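Long-range contacts in fructose-bisphosphate aldolase (Slackia heliotrinireducens, PDB 4MOZ), which belongs to the DeoC/LacD family of aldolases, enzymes built on a closed eight-stranded parallel beta/alpha barrel of the TIM type: residues I4-V9 and A19-I24; D25-A30 and G170-L175; F40-K45 and G78-Q83; Q44-L49 and M103-N108. All blocks are in the same frame, centred on the assembly; numbering follows the deposited sequence.

Interaction 1 (I4-V9 and A19-I24); sequences ITRDQV and ARETYI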
loop_
_atom_site.group_PDB
_atom_site.type_symbol
_atom_site.label_atom_id
_atom_site.label_comp_id
_atom_site.label_asym_id
_atom_site.label_seq_id
_atom_site.Cartn_x
_atom_site.Cartn_y
_atom_site.Cartn_z
ATOM N N ILE C 4 25.069 28.906 23.137
ATOM C CA ILE C 4 23.717 28.974 23.677
ATOM C C ILE C 4 23.647 28.123 24.945
ATOM O O ILE C 4 24.447 27.204 25.132
ATOM C CB ILE C 4 22.655 28.498 22.656
ATOM C CG1 ILE C 4 22.966 27.078 22.158
ATOM C CG2 ILE C 4 22.559 29.472 21.486
ATOM C CD1 ILE C 4 21.764 26.314 21.637
ATOM N N THR C 5 22.705 28.447 25.821
ATOM C CA THR C 5 22.428 27.624 26.994
ATOM C C THR C 5 21.207 26.752 26.706
ATOM O O THR C 5 20.510 26.965 25.708
ATOM C CB THR C 5 22.155 28.486 28.240
ATOM O OG1 THR C 5 21.083 29.397 27.963
ATOM C CG2 THR C 5 23.401 29.276 28.633
ATOM N N ARG C 6 20.952 25.776 27.575
ATOM C CA ARG C 6 19.797 24.892 27.431
ATOM C C ARG C 6 18.488 25.673 27.329
ATOM O O ARG C 6 17.662 25.385 26.464
ATOM C CB ARG C 6 19.725 23.898 28.587
ATOM C CG ARG C 6 20.835 22.864 28.592
ATOM C CD ARG C 6 20.648 21.875 29.730
ATOM N NE ARG C 6 19.488 21.001 29.536
ATOM C CZ ARG C 6 19.514 19.848 28.871
ATOM N NH1 ARG C 6 20.641 19.417 28.315
ATOM N NH2 ARG C 6 18.408 19.123 28.753
ATOM N N ASP C 7 18.324 26.673 28.197
ATOM C CA ASP C 7 17.120 27.514 28.229
ATOM C C ASP C 7 16.857 28.285 26.934
ATOM O O ASP C 7 15.728 28.694 26.670
ATOM C CB ASP C 7 17.180 28.491 29.410
ATOM C CG ASP C 7 17.045 27.794 30.759
ATOM O OD1 ASP C 7 17.206 26.556 30.834
ATOM O OD2 ASP C 7 16.781 28.494 31.759
ATOM N N GLN C 8 17.900 28.485 26.134
ATOM C CA GLN C 8 17.774 29.208 24.867
ATOM C C GLN C 8 17.295 28.347 23.695
ATOM O O GLN C 8 16.971 28.875 22.629
ATOM C CB GLN C 8 19.098 29.870 24.506
ATOM C CG GLN C 8 19.426 31.096 25.338
ATOM C CD GLN C 8 20.756 31.690 24.947
ATOM O OE1 GLN C 8 21.805 31.186 25.334
ATOM N NE2 GLN C 8 20.720 32.761 24.165
ATOM N N VAL C 9 17.270 27.030 23.887
ATOM C CA VAL C 9 16.741 26.106 22.881
ATOM C C VAL C 9 15.217 26.239 22.833
ATOM O O VAL C 9 14.535 26.012 23.835
ATOM C CB VAL C 9 17.134 24.634 23.182
ATOM C CG1 VAL C 9 16.498 23.679 22.181
ATOM C CG2 VAL C 9 18.646 24.462 23.190
ATOM N N ALA C 19 9.706 13.973 26.544
ATOM C CA ALA C 19 10.812 13.899 25.583
ATOM C C ALA C 19 11.628 15.196 25.539
ATOM O O ALA C 19 12.661 15.269 24.865
ATOM C CB ALA C 19 10.286 13.551 24.197
ATOM N N ARG C 20 11.156 16.205 26.269
ATOM C CA ARG C 20 11.724 17.556 26.250
ATOM C C ARG C 20 13.218 17.635 26.580
ATOM O O ARG C 20 13.983 18.252 25.831
ATOM C CB ARG C 20 10.931 18.467 27.188
ATOM C CG ARG C 20 11.401 19.908 27.202
ATOM C CD ARG C 20 10.559 20.748 28.148
ATOM N NE ARG C 20 10.874 22.168 28.008
ATOM C CZ ARG C 20 10.304 22.985 27.126
ATOM N NH1 ARG C 20 9.368 22.536 26.294
ATOM N NH2 ARG C 20 10.673 24.260 27.076
ATOM N N GLU C 21 13.625 17.027 27.696
ATOM C CA GLU C 21 15.027 17.067 28.125
ATOM C C GLU C 21 15.934 16.343 27.136
ATOM O O GLU C 21 17.028 16.817 26.836
ATOM C CB GLU C 21 15.207 16.511 29.546
ATOM C CG GLU C 21 14.443 17.272 30.626
ATOM C CD GLU C 21 14.649 18.784 30.569
ATOM O OE1 GLU C 21 15.806 19.246 30.663
ATOM O OE2 GLU C 21 13.647 19.516 30.436
ATOM N N THR C 22 15.460 15.208 26.625
ATOM C CA THR C 22 16.156 14.462 25.582
ATOM C C THR C 22 16.335 15.315 24.324
ATOM O O THR C 22 17.414 15.324 23.727
ATOM C CB THR C 22 15.410 13.157 25.233
ATOM O OG1 THR C 22 15.231 12.385 26.424
ATOM C CG2 THR C 22 16.194 12.328 24.226
ATOM N N TYR C 23 15.284 16.038 23.935
ATOM C CA TYR C 23 15.346 16.900 22.757
ATOM C C TYR C 23 16.402 17.982 22.916
ATOM O O TYR C 23 17.153 18.268 21.980
ATOM C CB TYR C 23 13.993 17.551 22.465
ATOM C CG TYR C 23 14.046 18.532 21.317
ATOM C CD1 TYR C 23 13.973 18.090 19.996
ATOM C CD2 TYR C 23 14.186 19.903 21.544
ATOM C CE1 TYR C 23 14.024 18.981 18.936
ATOM C CE2 TYR C 23 14.244 20.804 20.487
ATOM C CZ TYR C 23 14.159 20.335 19.188
ATOM O OH TYR C 23 14.213 21.210 18.130
ATOM N N ILE C 24 16.439 18.590 24.100
ATOM C CA ILE C 24 17.417 19.628 24.395
ATOM C C ILE C 24 18.816 19.016 24.417
ATOM O O ILE C 24 19.732 19.558 23.801
ATOM C CB ILE C 24 17.088 20.381 25.708
ATOM C CG1 ILE C 24 15.725 21.082 25.587
ATOM C CG2 ILE C 24 18.180 21.397 26.033
ATOM C CD1 ILE C 24 15.097 21.479 26.909
HETATM O O HOH W 1 16.831 22.002 30.267
#

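Interaction 2 (D25-A30 and G170-L175); sequences DNYMKA and GLIVVL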
loop_
_atom_site.group_PDB
_atom_site.type_symbol
_atom_site.label_atom_id
_atom_site.label_comp_id
_atom_site.label_asym_id
_atom_site.label_seq_id
_atom_site.Cartn_x
_atom_site.Cartn_y
_atom_site.Cartn_z
ATOM N N ASP C 25 18.966 17.876 25.093
ATOM C CA ASP C 25 20.226 17.132 25.076
ATOM C C ASP C 25 20.733 16.975 23.644
ATOM O O ASP C 25 21.896 17.254 23.355
ATOM C CB ASP C 25 20.058 15.746 25.709
ATOM C CG ASP C 25 19.906 15.791 27.222
ATOM O OD1 ASP C 25 20.126 16.853 27.840
ATOM O OD2 ASP C 25 19.559 14.741 27.800
ATOM N N ASN C 26 19.845 16.548 22.751
ATOM C CA ASN C 26 20.215 16.250 21.366
ATOM C C ASN C 26 20.498 17.493 20.531
ATOM O O ASN C 26 21.395 17.488 19.681
ATOM C CB ASN C 26 19.155 15.371 20.699
ATOM C CG ASN C 26 19.164 13.946 21.231
ATOM O OD1 ASN C 26 20.224 13.382 21.517
ATOM N ND2 ASN C 26 17.979 13.354 21.360
ATOM N N TYR C 27 19.736 18.553 20.782
ATOM C CA TYR C 27 19.958 19.826 20.113
ATOM C C TYR C 27 21.303 20.432 20.533
ATOM O O TYR C 27 22.045 20.952 19.694
ATOM C CB TYR C 27 18.822 20.793 20.422
ATOM C CG TYR C 27 18.733 21.941 19.449
ATOM C CD1 TYR C 27 19.512 23.085 19.612
ATOM C CD2 TYR C 27 17.860 21.885 18.363
ATOM C CE1 TYR C 27 19.425 24.141 18.715
ATOM C CE2 TYR C 27 17.766 22.931 17.465
ATOM C CZ TYR C 27 18.548 24.054 17.644
ATOM O OH TYR C 27 18.454 25.089 16.747
HETATM N N MSE C 28 21.608 20.350 21.828
HETATM C CA MSE C 28 22.894 20.817 22.360
HETATM C C MSE C 28 24.063 19.999 21.809
HETATM O O MSE C 28 25.079 20.566 21.413
HETATM C CB MSE C 28 22.906 20.793 23.895
HETATM C CG MSE C 28 21.960 21.790 24.553
HETATM SE SE MSE C 28 22.483 23.657 24.290
HETATM C CE MSE C 28 23.927 23.746 25.607
ATOM N N LYS C 29 23.916 18.674 21.777
ATOM C CA LYS C 29 24.945 17.805 21.213
ATOM C C LYS C 29 25.183 18.121 19.737
ATOM O O LYS C 29 26.316 18.366 19.322
ATOM C CB LYS C 29 24.565 16.337 21.366
ATOM C CG LYS C 29 24.808 15.737 22.739
ATOM C CD LYS C 29 24.409 14.271 22.705
ATOM C CE LYS C 29 24.196 13.691 24.090
ATOM N NZ LYS C 29 23.646 12.311 23.970
ATOM N N ALA C 30 24.104 18.134 18.957
ATOM C CA ALA C 30 24.189 18.324 17.507
ATOM C C ALA C 30 24.841 19.643 17.123
ATOM O O ALA C 30 25.614 19.698 16.166
ATOM C CB ALA C 30 22.815 18.213 16.873
ATOM N N GLY C 170 12.121 12.910 20.966
ATOM C CA GLY C 170 13.140 13.894 21.340
ATOM C C GLY C 170 14.367 13.891 20.439
ATOM O O GLY C 170 15.449 14.314 20.852
ATOM N N LEU C 171 14.198 13.412 19.208
ATOM C CA LEU C 171 15.263 13.433 18.210
ATOM C C LEU C 171 15.122 14.671 17.344
ATOM O O LEU C 171 14.006 15.105 17.053
ATOM C CB LEU C 171 15.194 12.186 17.325
ATOM C CG LEU C 171 15.459 10.831 17.982
ATOM C CD1 LEU C 171 14.979 9.709 17.073
ATOM C CD2 LEU C 171 16.934 10.658 18.328
ATOM N N ILE C 172 16.247 15.245 16.930
ATOM C CA ILE C 172 16.202 16.362 15.994
ATOM C C ILE C 172 15.989 15.835 14.572
ATOM O O ILE C 172 16.199 14.648 14.307
ATOM C CB ILE C 172 17.444 17.285 16.084
ATOM C CG1 ILE C 172 18.687 16.602 15.514
ATOM C CG2 ILE C 172 17.670 17.759 17.522
ATOM C CD1 ILE C 172 19.716 17.570 14.972
ATOM N N VAL C 173 15.546 16.708 13.669
ATOM C CA VAL C 173 15.304 16.308 12.289
ATOM C C VAL C 173 15.916 17.284 11.294
ATOM O O VAL C 173 15.634 18.483 11.330
ATOM C CB VAL C 173 13.798 16.160 11.983
ATOM C CG1 VAL C 173 13.590 15.673 10.553
ATOM C CG2 VAL C 173 13.140 15.201 12.966
ATOM N N VAL C 174 16.749 16.750 10.408
ATOM C CA VAL C 174 17.312 17.508 9.297
ATOM C C VAL C 174 16.687 16.990 8.000
ATOM O O VAL C 174 16.751 15.795 7.705
ATOM C CB VAL C 174 18.851 17.363 9.213
ATOM C CG1 VAL C 174 19.414 18.215 8.080
ATOM C CG2 VAL C 174 19.513 17.727 10.541
ATOM N N LEU C 175 16.077 17.890 7.234
ATOM C CA LEU C 175 15.556 17.530 5.927
ATOM C C LEU C 175 16.447 18.082 4.824
ATOM O O LEU C 175 16.760 19.271 4.811
ATOM C CB LEU C 175 14.123 18.037 5.753
ATOM C CG LEU C 175 13.043 17.475 6.685
ATOM C CD1 LEU C 175 11.706 18.141 6.393
ATOM C CD2 LEU C 175 12.926 15.960 6.564
#

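Interaction 3 (F40-K45 and G78-Q83); sequences FACDQK and GVMAGQ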
loop_
_atom_site.group_PDB
_atom_site.type_symbol
_atom_site.label_atom_id
_atom_site.label_comp_id
_atom_site.label_asym_id
_atom_site.label_seq_id
_atom_site.Cartn_x
_atom_site.Cartn_y
_atom_site.Cartn_z
ATOM N N PHE C 40 28.572 16.568 8.992
ATOM C CA PHE C 40 29.466 15.771 8.164
ATOM C C PHE C 40 28.640 14.684 7.467
ATOM O O PHE C 40 28.178 13.723 8.099
ATOM C CB PHE C 40 30.600 15.196 9.023
ATOM C CG PHE C 40 31.564 14.301 8.282
ATOM C CD1 PHE C 40 31.927 14.561 6.959
ATOM C CD2 PHE C 40 32.144 13.212 8.930
ATOM C CE1 PHE C 40 32.819 13.739 6.292
ATOM C CE2 PHE C 40 33.047 12.386 8.269
ATOM C CZ PHE C 40 33.383 12.651 6.947
ATOM N N ALA C 41 28.443 14.870 6.161
ATOM C CA ALA C 41 27.609 13.986 5.352
ATOM C C ALA C 41 28.378 12.757 4.868
ATOM O O ALA C 41 29.387 12.873 4.165
ATOM C CB ALA C 41 27.012 14.754 4.177
ATOM N N CYS C 42 27.887 11.582 5.251
ATOM C CA CYS C 42 28.520 10.306 4.913
ATOM C C CYS C 42 27.518 9.327 4.302
ATOM O O CYS C 42 27.625 8.116 4.493
ATOM C CB CYS C 42 29.149 9.686 6.165
ATOM S SG CYS C 42 30.462 10.674 6.916
ATOM N N ASP C 43 26.551 9.859 3.561
ATOM C CA ASP C 43 25.463 9.063 3.003
ATOM C C ASP C 43 25.626 8.786 1.504
ATOM O O ASP C 43 24.794 8.104 0.902
ATOM C CB ASP C 43 24.126 9.764 3.262
ATOM C CG ASP C 43 24.017 11.106 2.540
ATOM O OD1 ASP C 43 24.971 11.913 2.613
ATOM O OD2 ASP C 43 22.969 11.357 1.906
ATOM N N GLN C 44 26.699 9.301 0.912
ATOM C CA GLN C 44 26.881 9.248 -0.546
ATOM C C GLN C 44 27.308 7.890 -1.142
ATOM O O GLN C 44 27.362 7.747 -2.366
ATOM C CB GLN C 44 27.813 10.376 -1.010
ATOM C CG GLN C 44 27.230 11.774 -0.814
ATOM C CD GLN C 44 28.251 12.888 -1.011
ATOM O OE1 GLN C 44 29.329 12.873 -0.414
ATOM N NE2 GLN C 44 27.906 13.869 -1.843
ATOM N N LYS C 45 27.592 6.895 -0.297
ATOM C CA LYS C 45 27.887 5.543 -0.795
ATOM C C LYS C 45 26.687 4.923 -1.518
ATOM O O LYS C 45 26.863 4.105 -2.423
ATOM C CB LYS C 45 28.343 4.608 0.321
ATOM C CG LYS C 45 29.781 4.796 0.762
ATOM C CD LYS C 45 30.115 3.925 1.966
ATOM C CE LYS C 45 30.485 2.508 1.554
ATOM N NZ LYS C 45 31.725 2.475 0.732
ATOM N N GLY C 78 29.739 18.486 14.147
ATOM C CA GLY C 78 28.526 18.555 14.957
ATOM C C GLY C 78 27.875 17.189 14.961
ATOM O O GLY C 78 27.791 16.534 16.007
ATOM N N VAL C 79 27.419 16.760 13.782
ATOM C CA VAL C 79 26.867 15.418 13.590
ATOM C C VAL C 79 27.498 14.701 12.395
ATOM O O VAL C 79 27.925 15.337 11.423
ATOM C CB VAL C 79 25.323 15.412 13.405
ATOM C CG1 VAL C 79 24.614 15.974 14.629
ATOM C CG2 VAL C 79 24.906 16.156 12.142
HETATM N N MSE C 80 27.575 13.378 12.491
HETATM C CA MSE C 80 27.895 12.556 11.342
HETATM C C MSE C 80 26.602 11.935 10.850
HETATM O O MSE C 80 25.936 11.207 11.590
HETATM C CB MSE C 80 28.893 11.464 11.705
HETATM C CG MSE C 80 29.239 10.564 10.534
HETATM SE SE MSE C 80 30.273 9.028 11.095
HETATM C CE MSE C 80 30.408 8.102 9.388
ATOM N N ALA C 81 26.248 12.242 9.606
ATOM C CA ALA C 81 25.024 11.720 8.994
ATOM C C ALA C 81 25.325 10.535 8.085
ATOM O O ALA C 81 26.129 10.646 7.157
ATOM C CB ALA C 81 24.296 12.812 8.223
ATOM N N GLY C 82 24.681 9.403 8.365
ATOM C CA GLY C 82 24.839 8.201 7.546
ATOM C C GLY C 82 23.676 7.238 7.678
ATOM O O GLY C 82 22.837 7.385 8.574
ATOM N N GLN C 83 23.626 6.248 6.787
ATOM C CA GLN C 83 22.586 5.219 6.832
ATOM C C GLN C 83 22.682 4.386 8.107
ATOM O O GLN C 83 23.772 4.224 8.673
ATOM C CB GLN C 83 22.660 4.308 5.604
ATOM C CG GLN C 83 22.207 4.955 4.302
ATOM C CD GLN C 83 23.319 5.720 3.606
ATOM O OE1 GLN C 83 24.483 5.679 4.030
ATOM N NE2 GLN C 83 22.970 6.426 2.530
HETATM O O HOH W 2 27.195 6.205 2.603
#

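Interaction 4 (Q44-L49 and M103-N108); sequences QKVEHL and MNSKTN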
loop_
_atom_site.group_PDB
_atom_site.type_symbol
_atom_site.label_atom_id
_atom_site.label_comp_id
_atom_site.label_asym_id
_atom_site.label_seq_id
_atom_site.Cartn_x
_atom_site.Cartn_y
_atom_site.Cartn_z
ATOM N N GLN C 44 26.699 9.301 0.912
ATOM C CA GLN C 44 26.881 9.248 -0.546
ATOM C C GLN C 44 27.308 7.890 -1.142
ATOM O O GLN C 44 27.362 7.747 -2.366
ATOM C CB GLN C 44 27.813 10.376 -1.010
ATOM C CG GLN C 44 27.230 11.774 -0.814
ATOM C CD GLN C 44 28.251 12.888 -1.011
ATOM O OE1 GLN C 44 29.329 12.873 -0.414
ATOM N NE2 GLN C 44 27.906 13.869 -1.843
ATOM N N LYS C 45 27.592 6.895 -0.297
ATOM C CA LYS C 45 27.887 5.543 -0.795
ATOM C C LYS C 45 26.687 4.923 -1.518
ATOM O O LYS C 45 26.863 4.105 -2.423
ATOM C CB LYS C 45 28.343 4.608 0.321
ATOM C CG LYS C 45 29.781 4.796 0.762
ATOM C CD LYS C 45 30.115 3.925 1.966
ATOM C CE LYS C 45 30.485 2.508 1.554
ATOM N NZ LYS C 45 31.725 2.475 0.732
ATOM N N VAL C 46 25.475 5.292 -1.105
ATOM C CA VAL C 46 24.280 4.897 -1.845
ATOM C C VAL C 46 24.004 5.918 -2.947
ATOM O O VAL C 46 23.875 5.547 -4.113
ATOM C CB VAL C 46 23.028 4.721 -0.949
ATOM C CG1 VAL C 46 21.871 4.176 -1.770
ATOM C CG2 VAL C 46 23.314 3.786 0.217
ATOM N N GLU C 47 23.946 7.199 -2.573
ATOM C CA GLU C 47 23.575 8.280 -3.497
ATOM C C GLU C 47 24.359 8.291 -4.815
ATOM O O GLU C 47 23.765 8.382 -5.890
ATOM C CB GLU C 47 23.670 9.649 -2.812
ATOM C CG GLU C 47 22.727 9.836 -1.631
ATOM C CD GLU C 47 21.260 9.743 -2.012
ATOM O OE1 GLU C 47 20.871 10.302 -3.063
ATOM O OE2 GLU C 47 20.491 9.116 -1.250
ATOM N N HIS C 48 25.684 8.206 -4.730
ATOM C CA HIS C 48 26.521 8.250 -5.927
ATOM C C HIS C 48 27.301 6.980 -6.105
ATOM O O HIS C 48 28.264 6.935 -6.875
ATOM C CB HIS C 48 27.453 9.461 -5.889
ATOM C CG HIS C 48 26.730 10.778 -5.761
ATOM N ND1 HIS C 48 27.054 11.692 -4.831
ATOM C CD2 HIS C 48 25.653 11.304 -6.472
ATOM C CE1 HIS C 48 26.237 12.755 -4.946
ATOM N NE2 HIS C 48 25.380 12.516 -5.949
ATOM N N LEU C 49 26.879 5.936 -5.396
ATOM C CA LEU C 49 27.563 4.642 -5.400
ATOM C C LEU C 49 29.016 4.784 -4.947
ATOM O O LEU C 49 29.272 5.375 -3.897
ATOM C CB LEU C 49 27.426 3.939 -6.762
ATOM C CG LEU C 49 26.011 3.467 -7.125
ATOM C CD1 LEU C 49 25.988 2.810 -8.496
ATOM C CD2 LEU C 49 25.443 2.522 -6.071
HETATM N N MSE C 103 17.462 8.443 6.952
HETATM C CA MSE C 103 16.352 7.489 6.858
HETATM C C MSE C 103 16.058 6.979 5.450
HETATM O O MSE C 103 15.596 5.851 5.287
HETATM C CB MSE C 103 15.077 8.103 7.438
HETATM C CG MSE C 103 15.176 8.454 8.899
HETATM SE SE MSE C 103 15.523 6.905 10.024
HETATM C CE MSE C 103 13.815 5.975 9.817
ATOM N N ASN C 104 16.284 7.814 4.442
ATOM C CA ASN C 104 16.080 7.386 3.064
ATOM C C ASN C 104 17.343 7.498 2.216
ATOM O O ASN C 104 18.262 8.230 2.570
ATOM C CB ASN C 104 14.879 8.105 2.421
ATOM C CG ASN C 104 15.087 9.601 2.233
ATOM O OD1 ASN C 104 15.950 10.227 2.859
ATOM N ND2 ASN C 104 14.267 10.190 1.371
ATOM N N SER C 105 17.389 6.744 1.122
ATOM C CA SER C 105 18.487 6.798 0.162
ATOM C C SER C 105 18.051 6.201 -1.170
ATOM O O SER C 105 17.150 5.370 -1.215
ATOM C CB SER C 105 19.711 6.033 0.680
ATOM O OG SER C 105 20.364 6.745 1.720
ATOM N N LYS C 106 18.708 6.627 -2.246
ATOM C CA LYS C 106 18.525 6.043 -3.574
ATOM C C LYS C 106 19.864 6.076 -4.300
ATOM O O LYS C 106 20.780 6.778 -3.866
ATOM C CB LYS C 106 17.461 6.811 -4.367
ATOM C CG LYS C 106 17.856 8.225 -4.762
ATOM C CD LYS C 106 16.992 8.735 -5.907
ATOM C CE LYS C 106 17.529 10.037 -6.478
ATOM N NZ LYS C 106 18.721 9.827 -7.348
ATOM N N THR C 107 19.987 5.321 -5.390
ATOM C CA THR C 107 21.183 5.414 -6.237
ATOM C C THR C 107 20.964 6.456 -7.336
ATOM O O THR C 107 19.837 6.907 -7.552
ATOM C CB THR C 107 21.586 4.058 -6.863
ATOM O OG1 THR C 107 20.710 3.738 -7.955
ATOM C CG2 THR C 107 21.564 2.939 -5.817
ATOM N N ASN C 108 22.046 6.838 -8.011
ATOM C CA ASN C 108 21.983 7.787 -9.119
ATOM C C ASN C 108 21.978 7.101 -10.489
ATOM O O ASN C 108 22.298 7.727 -11.501
ATOM C CB ASN C 108 23.136 8.802 -9.034
ATOM C CG ASN C 108 24.511 8.151 -9.135
ATOM O OD1 ASN C 108 24.675 6.953 -8.888
ATOM N ND2 ASN C 108 25.515 8.948 -9.485
HETATM O O HOH W 3 21.270 9.654 -5.800
HETATM O O HOH W 4 28.304 7.822 -9.492
#

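Interaction 1 (I4-V9 and A19-I24)
R6 and E21 make the charged part of this contact. The two side chains cross at about a right angle, and a salt bridge joins R6 NH2 to E21 OE1 at 3.2 Å, the donor standing above the carboxylate plane. A weak hydrogen bond runs from the same NH2 to E21 O. The arginine bends at chi3 (69°), which places NE where water 1 meets it at 2.9 Å in the guanidinium plane; this water donates to E21 OE1, so a direct and a water-mediated link tie the two groups together. R6 NH1 forms a salt bridge with D25, giving the guanidinium acidic partners on two successive turns of helix 20-30.

The apolar contacts involve I24, V9 and Y23. I24 CG2 sits 3.5 Å from R6 CZ, over the centre of one guanidinium face, and it also touches V9 CG2, 4.2 Å away. V9 CG1 meets the Y23 ring obliquely at CE2, while the phenol oxygen of Y23 reaches D207.

The arrangement fastens the N-terminal arm, with its short 3-10 turn at 6-8, to helix 20-30, an extra helix that precedes the first strand of the TIM barrel.

Interaction 2 (D25-A30 and G170-L175)
I172 meets Y27 and A30 where helix 20-30 lies against the N-terminal end of a TIM-barrel strand, 172-177. This helix comes before the first barrel strand, 37-41, and is therefore additional to the helices that alternate with the strands of the beta/alpha barrel.

The tight part of the contact centres on the isoleucine. Its chi1 of 71° sets CG1 between the backbone N and the carbonyl carbon, and from there CD1 reaches A30 CB at 3.7 Å. The CG2 branch, anti to the carbonyl carbon, packs on the helix backbone itself, 3.9 Å from Y27 N, and also lies near N26 CB. Its two branches thus touch N26, Y27 and A30.

Packing is looser to the sides. The partly exposed Y27 ring receives I172 CG2 obliquely, with CD2 at 4.2 Å from that methyl. The CB of L171 points away from helix 20-30, and its side chain packs on A166 of helix 152-168; of this side chain, L171 CD2 comes to 4.2 Å from N26 ND2.

The polar anchor is at the strand's approach. G170 ends helix 152-168 in a Schellman motif, its positive phi turning the chain toward strand 172-177. N26, which also packs on V139 of strand 138-145, donates from ND2 to G170 O at 2.8 Å, with an N-H...O angle of 164°; the oxygen lies in the asparagine amide plane, but the donor stands 37° out of the carbonyl plane of G170.

Interaction 3 (F40-K45 and G78-Q83)
A bend at chi2 (86°) in Q83 turns CD back toward D43, and the amide that follows lies beside the D43 backbone and CB. Q83 NE2 donates to D43 O over 3.0 Å in a nearly straight bond (171°), the acceptor lying in the glutamine amide plane. Between the same two segments, C42 SG, anti to its carbonyl carbon, is directed toward the selenomethionine M80; M80 is modelled in two conformers, so the contact of its methyl is doubtful.

Strands 37-41 and 79-82 are neighbouring parallel strands, the first two of the TIM barrel. F40 N donates to V79 O at 2.8 Å, and A81 N returns a bond to F40 O at 2.9 Å. Just beyond, C42 N reaches A81 O at 2.8 Å, with an N-H...O angle of 144°, as segment 40-45 leaves the sheet. F40 and M80 share the face turned to helix 66-74, where F40 packs on I71 and M80 on L68. C42 SG lies 3.4 Å above the F40 ring plane, offset toward the rim.

Water 2 closes the end of the contact, donating to C42 O at 2.7 Å and to Q83 OE1 at 3.1 Å, and accepting from K45 N. Q83 NE2 also bonds, probably more strongly, to S105 OG. NE2 is thus shared by D43 O and S105 OG, and OE1 accepts from water 2, which would fix the rotation of the buried amide.

Interaction 4 (Q44-L49 and M103-N108)
E47 and T107 bring their CA atoms to 4.6 Å where the extended loop 103-108 passes the C-terminal end of the short helix 44-47. Two CA-H...O contacts mark this approach, T107 CA to V46 O at 3.4 Å and E47 CA to K106 O at 3.2 Å.

A bend at chi2 (-62°) turns E47 CD back toward the K106 backbone, and the two side chains cross at about a right angle. E47 OE2 accepts from K106 N at 3.2 Å, with the donor 45° out of the carboxylate plane. Water 3 donates to E47 OE1 and E47 O and accepts from K106 NZ, which also bonds to T107 O. The lysine thus meets the glutamate through water, with E47 OE1 and K106 NZ 4.8 Å apart. V46 CG1 lies 3.8 Å from S105 CB, and L49 CD2 meets T107 CG2 at 3.9 Å. N108 ND2 comes to the edge of the H48 ring, near CD2, and is linked by water 4 to H48 O; ND1 of that ring bonds to D52.

The contact joins the segments that follow the C-terminal ends of strands 37-41 and 99-102. H48 packs on R271 of helix 271-274, and T107 OG1 bonds to E152 of the third subunit.

The four contacts run from one end of the barrel to the other. Interactions 1 and 2 share helix 20-30 at the N-terminal end of the strands and are joined by the salt bridge R6 NH1 to D25 OD1, 2.7 Å. Interaction 2 reaches interaction 3 through A30 CB and V79 CG1, 3.6 Å apart. Interactions 3 and 4 have Q44 and K45 in common, and Q83 NE2 probably bonds to S105 OG at 2.7 Å; both touch the third subunit. Interaction 4, about 32 Å from interaction 1 between centres, lies at the C-terminal end of the strands, where TIM-barrel enzymes generally carry their active sites.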